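Local coordinates for protein sqt1 (Chaetomium thermophilum, PDB 4ZN4) that probably captures a newly made ribosomal protein, Rpl10 in yeast, during its translation and chaperones it for ribosome assembly, at residues D62-S67 against G85-A90; H138-N143 against G158-R163; N380-A385 against P425-E430. All blocks are in the same frame, centred on the assembly; numbering follows the deposited sequence.

Contact 1: D62-S67 against G85-A90; sequences DGHKDS and GSEGDA
Glu87 folds back over Lys65 where the loop 62-67 meets the end of strand 80-86, in the blade that begins with strand 70-73 of a WD40 beta-propeller. This loop leads from strand 59-61, which joins the C-terminal sheet and so closes the ring, to strand 70-73 of the next sheet. The CB of Glu87 points away from the loop, but a bend at its second torsion (chi2 -59°) swings the carboxylate back. OE1 then accepts an almost straight bond from Lys65 N (3.3 Å), which approaches from above the carboxylate plane, while OE2 lies 3.4 Å from Lys65 CG. The lysine chain crosses the glutamate at a slant and its end leads away, leaving NZ 5.3 Å from Glu87 OE2, so the contact rests on the backbone NH and the methylenes rather than on a salt bridge between the two side chains.

Beside it, His64 turns its CE1 to within 4.1 Å of Gly85 N; its NE2 is hydrogen-bonded to Thr83, and Tyr98 meets the ring edge-to-face, but the buried ND1 has no partner. Asp66 comes in with its CB toward the strand and OD2 3.3 Å from Gly88 C. The backbone joins at Ser86 N, which donates to Ser67 O (2.9 Å). Ser86 OG in turn accepts from Gly88 N at 3.1 Å, forming an ST turn.

Contact 2: H138-N143 against G158-R163; sequences HTDSIN and GGMDGR
Met160 and His138 bury the most surface here, on two flanks of the turn that follows strand 154-159 of a WD repeat. Residues 159-162 form a type I beta turn, and the 138-143 segment runs over it into strand 142-147, the other arm of the hairpin. Met160 CB lies 3.5 Å from Asp140 OD2; with CG anti to the N (chi1 -153°) and bends at the next two torsions, CE comes to Ser141 CB and the amide of Asn143, though the closest approach of the sulfur to that amide is too short to be trusted. The Asn143 amide is held by ND2 bonding to Ile192 O, while its backbone N donates to Gly158 O (2.8 Å). Met160 N donates to Ser141 O (2.7 Å).

On the other flank the His138 and Asp161 side chains cross at about a right angle, ring and carboxylate planes 30° apart. Asp161 OD1 stands near the ring plane at its edge, 3.5 Å from His138 ND1; CE1 meets Arg163 O in the same way (3.2 Å), and NE2 is hydrogen-bonded to Ser157. Asp161 OD2 is met by Thr139 N (2.9 Å) and weakly by Asp140 N, while OD1 accepts Arg163 N in an Asx turn. Arg163 NE forms a salt bridge with Asp161 OD2 (3.3 Å), its hydrogen bond weak, and the guanidinium also pairs with Glu185 and gives two weak bonds to Thr139 OG1. Were Asp161 an alanine, the amides of Thr139 and Arg163 would probably lose their acceptor, and the guanidinium would keep Glu185 but not this nearer carboxylate. A single carboxylate thus gathers backbone NH groups from both segments, which ties the shape of the turn to that of the incoming loop.

Contact 3: N380-A385 against P425-E430; sequences NIESLA and PVVKVE
Ser383 reaches out of its own strand to take a backbone NH of another: Val429 N donates to Ser383 OG at 2.9 Å and 171°. Strands 381-385 and 426-430 run parallel, 4° apart in direction and 5.7 Å between axes, yet this side-chain bond is the only direct hydrogen bond between them. It is possible because Ser383 OG stands anti to its own N (chi1 -177°), which carries the hydroxyl across to the other strand while the CB lies against Val427 O. Val429 CG2 also lies 3.6 Å from Ser383 OG and 4.1 Å from Ala385 CB.

The two strands are the first, innermost ones of neighbouring blades in the eight-bladed WD40 propeller, so the contact is a seam between blades rather than part of a sheet. Each carries a classic beta bulge: Glu382 and Ser383 both face Gly396, and Val427 and Lys428 both face Cys448.

At the start of the seam Glu382 stretches its chain over the other segment, bringing OE2 to 3.7 Å from Pro425 CB and OE1 near the Val426 carbonyl. The carboxylate is steadied by a hydrogen bond between OE2 and Thr398 OG1. A water links the two segments, donating to Val427 O at 2.7 Å and, weakly, to Glu382 OE1. Further along, Lys428 and Glu430 turn away from strand 381-385; the extended lysine makes a salt bridge to Glu430 OE1 whose hydrogen bond is weak, a cation-pi contact with Phe510 and a hydrogen bond to the carbonyl of that residue.

Contacts 1 and 2 are neighbours round the ring, their centres 13 Å apart, and both join the loop leading into a blade's first strand to the chain leaving its second. They meet directly: Gly85 O lies 3.1 Å from Ile142 N, a probable hydrogen bond, and Ser86 CB packs on Ser141 OG at 3.2 Å, which probably joins the two blades at this point. Contact 3 touches neither. It lies nearer the propeller axis, about 24 Å from contact 1 and 23 Å from contact 2 between centres, with nearest atoms about 12 and 11 Å away. Unlike contacts 1 and 2 taken singly, it runs between the first strands of two neighbouring blades.

Contact 1: D62-S67 against G85-A90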
ATOM      1  N   ASP A  62      22.608  -3.777   2.702  1.00 42.88           N
ATOM      2  CA  ASP A  62      22.908  -2.683   3.620  1.00 46.14           C
ATOM      3  C   ASP A  62      23.448  -1.455   2.886  1.00 47.67           C
ATOM      4  O   ASP A  62      24.097  -0.598   3.485  1.00 50.99           O
ATOM      5  CB  ASP A  62      23.873  -3.163   4.718  1.00 51.22           C
ATOM      6  CG  ASP A  62      25.223  -3.626   4.185  1.00 57.26           C
ATOM      7  OD1 ASP A  62      25.382  -3.832   2.959  1.00 59.11           O
ATOM      8  OD2 ASP A  62      26.132  -3.821   5.021  1.00 62.55           O
ATOM      9  N   GLY A  63      23.157  -1.369   1.590  1.00 47.19           N
ATOM     10  CA  GLY A  63      23.626  -0.267   0.769  1.00 45.84           C
ATOM     11  C   GLY A  63      23.008   1.097   1.018  1.00 46.80           C
ATOM     12  O   GLY A  63      23.599   2.111   0.655  1.00 47.12           O
ATOM     13  N   HIS A  64      21.827   1.149   1.632  1.00 46.32           N
ATOM     14  CA  HIS A  64      21.216   2.448   1.922  1.00 46.27           C
ATOM     15  C   HIS A  64      21.911   3.071   3.122  1.00 46.18           C
ATOM     16  O   HIS A  64      22.269   2.375   4.070  1.00 44.87           O
ATOM     17  CB  HIS A  64      19.711   2.335   2.202  1.00 43.10           C
ATOM     18  CG  HIS A  64      18.901   1.936   1.017  1.00 39.49           C
ATOM     19  ND1 HIS A  64      18.344   2.848   0.148  1.00 40.51           N
ATOM     20  CD2 HIS A  64      18.528   0.711   0.555  1.00 36.39           C
ATOM     21  CE1 HIS A  64      17.679   2.215  -0.800  1.00 40.51           C
ATOM     22  NE2 HIS A  64      17.778   0.912  -0.569  1.00 38.33           N
ATOM     23  N   LYS A  65      22.109   4.384   3.078  1.00 45.77           N
ATOM     24  CA  LYS A  65      22.798   5.061   4.169  1.00 51.52           C
ATOM     25  C   LYS A  65      21.833   5.499   5.252  1.00 53.02           C
ATOM     26  O   LYS A  65      22.224   5.652   6.409  1.00 55.94           O
ATOM     27  CB  LYS A  65      23.609   6.253   3.645  1.00 55.08           C
ATOM     28  CG  LYS A  65      24.581   5.871   2.537  1.00 58.59           C
ATOM     29  CD  LYS A  65      25.685   6.900   2.386  1.00 64.19           C
ATOM     30  CE  LYS A  65      26.769   6.391   1.450  1.00 66.31           C
ATOM     31  NZ  LYS A  65      27.489   5.223   2.046  1.00 67.12           N
ATOM     32  N   ASP A  66      20.569   5.676   4.892  1.00 50.20           N
ATOM     33  CA  ASP A  66      19.579   6.064   5.884  1.00 50.73           C
ATOM     34  C   ASP A  66      18.236   5.358   5.598  1.00 46.03           C
ATOM     35  O   ASP A  66      18.190   4.386   4.832  1.00 41.33           O
ATOM     36  CB  ASP A  66      19.436   7.592   5.899  1.00 54.18           C
ATOM     37  CG  ASP A  66      18.951   8.128   7.236  1.00 60.66           C
ATOM     38  OD1 ASP A  66      18.544   7.322   8.104  1.00 64.69           O
ATOM     39  OD2 ASP A  66      18.995   9.363   7.428  1.00 62.72           O
ATOM     40  N   SER A  67      17.160   5.851   6.205  1.00 46.66           N
ATOM     41  CA  SER A  67      15.854   5.190   6.148  1.00 44.88           C
ATOM     42  C   SER A  67      15.425   4.758   4.748  1.00 42.08           C
ATOM     43  O   SER A  67      15.531   5.517   3.780  1.00 40.00           O
ATOM     44  CB  SER A  67      14.781   6.110   6.721  1.00 44.38           C
ATOM     45  OG  SER A  67      15.119   6.522   8.028  1.00 47.40           O
ATOM     46  N   GLY A  85      14.986   5.280  -0.634  1.00 37.05           N
ATOM     47  CA  GLY A  85      14.848   6.064   0.579  1.00 36.18           C
ATOM     48  C   GLY A  85      15.799   7.252   0.650  1.00 40.58           C
ATOM     49  O   GLY A  85      16.081   7.900  -0.355  1.00 37.08           O
ATOM     50  N   SER A  86      16.281   7.525   1.855  1.00 44.01           N
ATOM     51  CA  SER A  86      17.104   8.691   2.149  1.00 47.91           C
ATOM     52  C   SER A  86      18.569   8.311   2.325  1.00 51.88           C
ATOM     53  O   SER A  86      18.877   7.241   2.840  1.00 48.95           O
ATOM     54  CB  SER A  86      16.593   9.386   3.405  1.00 47.43           C
ATOM     55  OG  SER A  86      17.576  10.257   3.927  1.00 48.66           O
ATOM     56  N   GLU A  87      19.478   9.181   1.890  1.00 50.79           N
ATOM     57  CA  GLU A  87      20.905   8.942   2.114  1.00 54.77           C
ATOM     58  C   GLU A  87      21.492   9.640   3.341  1.00 56.68           C
ATOM     59  O   GLU A  87      22.677   9.475   3.629  1.00 56.64           O
ATOM     60  CB  GLU A  87      21.711   9.343   0.876  1.00 57.23           C
ATOM     61  CG  GLU A  87      21.499   8.424  -0.326  1.00 59.39           C
ATOM     62  CD  GLU A  87      21.867   6.969  -0.035  1.00 64.23           C
ATOM     63  OE1 GLU A  87      21.055   6.250   0.592  1.00 70.08           O
ATOM     64  OE2 GLU A  87      22.968   6.537  -0.438  1.00 64.36           O
ATOM     65  N   GLY A  88      20.676  10.423   4.046  1.00 59.91           N
ATOM     66  CA  GLY A  88      21.059  11.037   5.315  1.00 63.48           C
ATOM     67  C   GLY A  88      20.005  12.049   5.744  1.00 66.05           C
ATOM     68  O   GLY A  88      19.117  12.373   4.948  1.00 65.91           O
ATOM     69  N   ASP A  89      20.086  12.540   6.984  1.00 68.26           N
ATOM     70  CA  ASP A  89      19.121  13.531   7.475  1.00 74.85           C
ATOM     71  C   ASP A  89      19.590  14.985   7.291  1.00 77.65           C
ATOM     72  O   ASP A  89      18.831  15.925   7.586  1.00 78.35           O
ATOM     73  CB  ASP A  89      18.737  13.267   8.952  1.00 79.26           C
ATOM     74  CG  ASP A  89      19.924  13.214   9.886  1.00 83.72           C
ATOM     75  OD1 ASP A  89      21.017  12.839   9.436  1.00 86.14           O
ATOM     76  OD2 ASP A  89      19.722  13.541  11.062  1.00 85.22           O
ATOM     77  N   ALA A  90      20.845  15.191   6.900  1.00 74.99           N
ATOM     78  CA  ALA A  90      21.230  16.539   6.501  1.00 79.02           C
ATOM     79  C   ALA A  90      20.234  16.983   5.428  1.00 83.48           C
ATOM     80  O   ALA A  90      19.946  16.214   4.520  1.00 85.43           O
ATOM     81  CB  ALA A  90      22.670  16.563   5.970  1.00 78.75           C
TER

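Contact 2: H138-N143 against G158-R163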
ATOM      1  N   HIS A 138      17.564  11.658  -7.804  1.00 49.27           N
ATOM      2  CA  HIS A 138      16.720  12.247  -6.784  1.00 49.02           C
ATOM      3  C   HIS A 138      17.576  13.083  -5.847  1.00 53.05           C
ATOM      4  O   HIS A 138      18.548  12.600  -5.265  1.00 54.59           O
ATOM      5  CB  HIS A 138      15.936  11.167  -6.016  1.00 44.41           C
ATOM      6  CG  HIS A 138      14.807  10.590  -6.806  1.00 43.01           C
ATOM      7  ND1 HIS A 138      13.611  11.244  -6.990  1.00 45.22           N
ATOM      8  CD2 HIS A 138      14.703   9.426  -7.502  1.00 41.92           C
ATOM      9  CE1 HIS A 138      12.816  10.517  -7.756  1.00 45.51           C
ATOM     10  NE2 HIS A 138      13.464   9.404  -8.078  1.00 42.58           N
ATOM     11  N   THR A 139      17.208  14.352  -5.723  1.00 54.26           N
ATOM     12  CA  THR A 139      17.932  15.285  -4.876  1.00 55.65           C
ATOM     13  C   THR A 139      17.351  15.300  -3.465  1.00 53.60           C
ATOM     14  O   THR A 139      17.866  15.974  -2.573  1.00 53.22           O
ATOM     15  CB  THR A 139      17.888  16.701  -5.462  1.00 58.37           C
ATOM     16  OG1 THR A 139      16.523  17.107  -5.623  1.00 58.57           O
ATOM     17  CG2 THR A 139      18.570  16.721  -6.822  1.00 58.64           C
ATOM     18  N   ASP A 140      16.273  14.545  -3.270  1.00 51.20           N
ATOM     19  CA  ASP A 140      15.714  14.346  -1.940  1.00 50.58           C
ATOM     20  C   ASP A 140      15.172  12.908  -1.858  1.00 47.10           C
ATOM     21  O   ASP A 140      15.121  12.206  -2.867  1.00 47.35           O
ATOM     22  CB  ASP A 140      14.625  15.383  -1.659  1.00 53.19           C
ATOM     23  CG  ASP A 140      14.341  15.555  -0.180  1.00 60.32           C
ATOM     24  OD1 ASP A 140      14.901  14.796   0.641  1.00 63.05           O
ATOM     25  OD2 ASP A 140      13.545  16.454   0.165  1.00 64.58           O
ATOM     26  N   SER A 141      14.753  12.492  -0.669  1.00 47.82           N
ATOM     27  CA  SER A 141      14.387  11.099  -0.408  1.00 47.28           C
ATOM     28  C   SER A 141      13.412  10.508  -1.422  1.00 42.85           C
ATOM     29  O   SER A 141      12.472  11.174  -1.849  1.00 42.71           O
ATOM     30  CB  SER A 141      13.771  10.985   0.978  1.00 47.87           C
ATOM     31  OG  SER A 141      14.646  11.484   1.961  1.00 50.19           O
ATOM     32  N   ILE A 142      13.647   9.259  -1.811  1.00 42.07           N
ATOM     33  CA  ILE A 142      12.655   8.503  -2.580  1.00 39.74           C
ATOM     34  C   ILE A 142      11.545   8.031  -1.629  1.00 40.66           C
ATOM     35  O   ILE A 142      11.808   7.316  -0.667  1.00 37.61           O
ATOM     36  CB  ILE A 142      13.288   7.308  -3.316  1.00 38.18           C
ATOM     37  CG1 ILE A 142      14.291   7.804  -4.364  1.00 38.46           C
ATOM     38  CG2 ILE A 142      12.211   6.448  -3.988  1.00 34.12           C
ATOM     39  CD1 ILE A 142      14.983   6.669  -5.123  1.00 39.19           C
ATOM     40  N   ASN A 143      10.323   8.490  -1.890  1.00 40.19           N
ATOM     41  CA  ASN A 143       9.152   8.206  -1.060  1.00 40.57           C
ATOM     42  C   ASN A 143       8.299   7.052  -1.558  1.00 37.07           C
ATOM     43  O   ASN A 143       7.571   6.437  -0.784  1.00 34.83           O
ATOM     44  CB  ASN A 143       8.262   9.443  -0.976  1.00 48.11           C
ATOM     45  CG  ASN A 143       8.628  10.344   0.172  1.00 57.32           C
ATOM     46  OD1 ASN A 143       9.286   9.919   1.123  1.00 65.23           O
ATOM     47  ND2 ASN A 143       8.207  11.604   0.093  1.00 57.88           N
ATOM     48  N   GLY A 158       9.542   8.046  -7.129  1.00 37.04           N
ATOM     49  CA  GLY A 158       8.878   9.290  -6.799  1.00 36.09           C
ATOM     50  C   GLY A 158       9.500   9.803  -5.526  1.00 37.69           C
ATOM     51  O   GLY A 158       9.643   9.063  -4.548  1.00 37.65           O
ATOM     52  N   GLY A 159       9.903  11.070  -5.544  1.00 42.72           N
ATOM     53  CA  GLY A 159      10.679  11.615  -4.449  1.00 44.51           C
ATOM     54  C   GLY A 159      10.012  12.697  -3.621  1.00 45.17           C
ATOM     55  O   GLY A 159       8.999  13.286  -4.010  1.00 42.12           O
ATOM     56  N   MET A 160      10.619  12.968  -2.470  1.00 44.15           N
ATOM     57  CA  MET A 160      10.275  14.117  -1.650  1.00 45.56           C
ATOM     58  C   MET A 160      10.548  15.432  -2.397  1.00 49.90           C
ATOM     59  O   MET A 160      10.067  16.488  -1.994  1.00 53.56           O
ATOM     60  CB  MET A 160      11.067  14.083  -0.349  1.00 45.92           C
ATOM     61  CG  MET A 160      10.379  14.778   0.802  1.00 56.49           C
ATOM     62  SD  MET A 160       9.213  13.694   1.636  1.00 85.37           S
ATOM     63  CE  MET A 160      10.350  12.563   2.440  1.00 64.27           C
ATOM     64  N   ASP A 161      11.346  15.356  -3.460  1.00 45.54           N
ATOM     65  CA  ASP A 161      11.624  16.505  -4.327  1.00 48.18           C
ATOM     66  C   ASP A 161      10.538  16.737  -5.390  1.00 47.62           C
ATOM     67  O   ASP A 161      10.591  17.706  -6.150  1.00 47.51           O
ATOM     68  CB  ASP A 161      12.981  16.330  -5.015  1.00 48.35           C
ATOM     69  CG  ASP A 161      13.164  14.938  -5.618  1.00 54.64           C
ATOM     70  OD1 ASP A 161      12.160  14.207  -5.774  1.00 52.46           O
ATOM     71  OD2 ASP A 161      14.317  14.571  -5.939  1.00 58.94           O
ATOM     72  N   GLY A 162       9.577  15.824  -5.478  1.00 47.61           N
ATOM     73  CA  GLY A 162       8.541  15.940  -6.486  1.00 45.52           C
ATOM     74  C   GLY A 162       8.954  15.339  -7.815  1.00 47.18           C
ATOM     75  O   GLY A 162       8.190  15.365  -8.782  1.00 51.27           O
ATOM     76  N   ARG A 163      10.163  14.796  -7.875  1.00 43.13           N
ATOM     77  CA  ARG A 163      10.655  14.233  -9.124  1.00 45.02           C
ATOM     78  C   ARG A 163      10.064  12.852  -9.358  1.00 42.24           C
ATOM     79  O   ARG A 163      10.061  12.012  -8.456  1.00 42.62           O
ATOM     80  CB  ARG A 163      12.178  14.134  -9.122  1.00 52.32           C
ATOM     81  CG  ARG A 163      12.898  15.457  -9.252  1.00 59.33           C
ATOM     82  CD  ARG A 163      14.403  15.250  -9.136  1.00 65.27           C
ATOM     83  NE  ARG A 163      15.095  16.397  -8.550  1.00 73.02           N
ATOM     84  CZ  ARG A 163      15.333  17.537  -9.192  1.00 74.79           C
ATOM     85  NH1 ARG A 163      14.919  17.697 -10.442  1.00 75.82           N
ATOM     86  NH2 ARG A 163      15.974  18.526  -8.577  1.00 76.68           N
TER

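Contact 3: N380-A385 against P425-E430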
ATOM      1  N   ASN A 380      -4.538   6.294  15.026  1.00 32.08           N
ATOM      2  CA  ASN A 380      -4.642   6.359  13.564  1.00 32.42           C
ATOM      3  C   ASN A 380      -4.701   4.986  12.903  1.00 31.97           C
ATOM      4  O   ASN A 380      -3.880   4.125  13.187  1.00 30.74           O
ATOM      5  CB  ASN A 380      -3.463   7.125  12.939  1.00 30.08           C
ATOM      6  CG  ASN A 380      -3.341   8.547  13.441  1.00 37.75           C
ATOM      7  OD1 ASN A 380      -4.307   9.133  13.928  1.00 40.38           O
ATOM      8  ND2 ASN A 380      -2.148   9.127  13.287  1.00 40.23           N
ATOM      9  N   ILE A 381      -5.666   4.805  12.016  1.00 30.54           N
ATOM     10  CA  ILE A 381      -5.700   3.611  11.186  1.00 29.60           C
ATOM     11  C   ILE A 381      -4.747   3.850  10.018  1.00 30.35           C
ATOM     12  O   ILE A 381      -5.071   4.601   9.099  1.00 31.72           O
ATOM     13  CB  ILE A 381      -7.126   3.303  10.681  1.00 26.14           C
ATOM     14  CG1 ILE A 381      -8.111   3.154  11.857  1.00 23.55           C
ATOM     15  CG2 ILE A 381      -7.125   2.030   9.834  1.00 26.02           C
ATOM     16  CD1 ILE A 381      -7.686   2.114  12.925  1.00 23.07           C
ATOM     17  N   GLU A 382      -3.563   3.248  10.074  1.00 26.63           N
ATOM     18  CA  GLU A 382      -2.544   3.476   9.046  1.00 33.03           C
ATOM     19  C   GLU A 382      -2.621   2.518   7.864  1.00 31.19           C
ATOM     20  O   GLU A 382      -2.071   2.794   6.809  1.00 27.58           O
ATOM     21  CB  GLU A 382      -1.149   3.364   9.654  1.00 42.58           C
ATOM     22  CG  GLU A 382      -0.795   4.479  10.633  1.00 54.30           C
ATOM     23  CD  GLU A 382       0.580   4.292  11.269  1.00 62.21           C
ATOM     24  OE1 GLU A 382       1.488   3.749  10.596  1.00 64.32           O
ATOM     25  OE2 GLU A 382       0.748   4.685  12.444  1.00 65.11           O
ATOM     26  N   SER A 383      -3.281   1.380   8.039  1.00 29.25           N
ATOM     27  CA  SER A 383      -3.362   0.392   6.967  1.00 29.46           C
ATOM     28  C   SER A 383      -4.703  -0.357   7.010  1.00 28.81           C
ATOM     29  O   SER A 383      -5.185  -0.712   8.093  1.00 27.20           O
ATOM     30  CB  SER A 383      -2.194  -0.599   7.065  1.00 28.82           C
ATOM     31  OG  SER A 383      -2.212  -1.523   5.986  1.00 28.02           O
ATOM     32  N   LEU A 384      -5.316  -0.511   5.836  1.00 26.01           N
ATOM     33  CA  LEU A 384      -6.557  -1.248   5.645  1.00 25.66           C
ATOM     34  C   LEU A 384      -6.387  -2.251   4.519  1.00 25.70           C
ATOM     35  O   LEU A 384      -5.811  -1.911   3.476  1.00 26.15           O
ATOM     36  CB  LEU A 384      -7.707  -0.312   5.278  1.00 26.59           C
ATOM     37  CG  LEU A 384      -8.315   0.625   6.305  1.00 30.24           C
ATOM     38  CD1 LEU A 384      -9.155   1.667   5.562  1.00 30.06           C
ATOM     39  CD2 LEU A 384      -9.173  -0.194   7.270  1.00 27.18           C
ATOM     40  N   ALA A 385      -6.925  -3.456   4.696  1.00 23.93           N
ATOM     41  CA  ALA A 385      -6.954  -4.430   3.607  1.00 25.41           C
ATOM     42  C   ALA A 385      -8.193  -5.319   3.677  1.00 27.12           C
ATOM     43  O   ALA A 385      -8.483  -5.941   4.727  1.00 25.24           O
ATOM     44  CB  ALA A 385      -5.678  -5.301   3.620  1.00 23.37           C
ATOM     45  N   PRO A 425       3.438   1.285  16.399  1.00 39.64           N
ATOM     46  CA  PRO A 425       2.522   1.343  15.250  1.00 35.28           C
ATOM     47  C   PRO A 425       2.566   0.125  14.339  1.00 35.33           C
ATOM     48  O   PRO A 425       3.649  -0.361  13.989  1.00 36.72           O
ATOM     49  CB  PRO A 425       3.001   2.583  14.490  1.00 34.76           C
ATOM     50  CG  PRO A 425       3.550   3.472  15.576  1.00 36.30           C
ATOM     51  CD  PRO A 425       4.227   2.526  16.541  1.00 38.44           C
ATOM     52  N   VAL A 426       1.385  -0.340  13.951  1.00 31.51           N
ATOM     53  CA  VAL A 426       1.248  -1.297  12.869  1.00 31.70           C
ATOM     54  C   VAL A 426       1.366  -0.476  11.582  1.00 36.77           C
ATOM     55  O   VAL A 426       0.580   0.436  11.348  1.00 44.77           O
ATOM     56  CB  VAL A 426      -0.103  -2.053  12.919  1.00 26.24           C
ATOM     57  CG1 VAL A 426      -0.179  -3.069  11.781  1.00 29.28           C
ATOM     58  CG2 VAL A 426      -0.269  -2.744  14.272  1.00 24.71           C
ATOM     59  N   VAL A 427       2.373  -0.759  10.771  1.00 30.69           N
ATOM     60  CA  VAL A 427       2.621   0.062   9.591  1.00 31.83           C
ATOM     61  C   VAL A 427       1.828  -0.410   8.359  1.00 31.95           C
ATOM     62  O   VAL A 427       1.292   0.393   7.601  1.00 29.94           O
ATOM     63  CB  VAL A 427       4.121   0.109   9.279  1.00 33.86           C
ATOM     64  CG1 VAL A 427       4.380   0.829   7.956  1.00 32.17           C
ATOM     65  CG2 VAL A 427       4.871   0.822  10.414  1.00 37.35           C
ATOM     66  N   LYS A 428       1.747  -1.720   8.166  1.00 28.12           N
ATOM     67  CA  LYS A 428       1.130  -2.267   6.972  1.00 26.60           C
ATOM     68  C   LYS A 428       0.531  -3.640   7.259  1.00 25.56           C
ATOM     69  O   LYS A 428       1.147  -4.431   7.949  1.00 27.88           O
ATOM     70  CB  LYS A 428       2.152  -2.383   5.830  1.00 26.61           C
ATOM     71  CG  LYS A 428       1.603  -3.056   4.588  1.00 30.52           C
ATOM     72  CD  LYS A 428       2.611  -3.000   3.457  1.00 35.06           C
ATOM     73  CE  LYS A 428       2.114  -3.750   2.248  1.00 35.24           C
ATOM     74  NZ  LYS A 428       3.098  -3.744   1.144  1.00 39.50           N
ATOM     75  N   VAL A 429      -0.678  -3.887   6.766  1.00 24.17           N
ATOM     76  CA  VAL A 429      -1.228  -5.244   6.727  1.00 27.41           C
ATOM     77  C   VAL A 429      -1.547  -5.635   5.282  1.00 29.24           C
ATOM     78  O   VAL A 429      -1.963  -4.800   4.482  1.00 29.04           O
ATOM     79  CB  VAL A 429      -2.465  -5.389   7.631  1.00 25.64           C
ATOM     80  CG1 VAL A 429      -2.133  -4.955   9.046  1.00 25.06           C
ATOM     81  CG2 VAL A 429      -3.686  -4.598   7.086  1.00 20.59           C
ATOM     82  N   GLU A 430      -1.319  -6.901   4.938  1.00 24.83           N
ATOM     83  CA  GLU A 430      -1.576  -7.365   3.580  1.00 24.42           C
ATOM     84  C   GLU A 430      -1.879  -8.862   3.542  1.00 24.89           C
ATOM     85  O   GLU A 430      -1.154  -9.664   4.131  1.00 24.71           O
ATOM     86  CB  GLU A 430      -0.376  -7.047   2.675  1.00 27.69           C
ATOM     87  CG  GLU A 430      -0.610  -7.270   1.191  1.00 28.70           C
ATOM     88  CD  GLU A 430       0.675  -7.108   0.384  1.00 36.90           C
ATOM     89  OE1 GLU A 430       0.963  -5.968  -0.060  1.00 38.62           O
ATOM     90  OE2 GLU A 430       1.394  -8.116   0.198  1.00 41.32           O
TER
HETATM   91  O   HOH W   1       1.612   3.040   7.214  1.00 44.42           O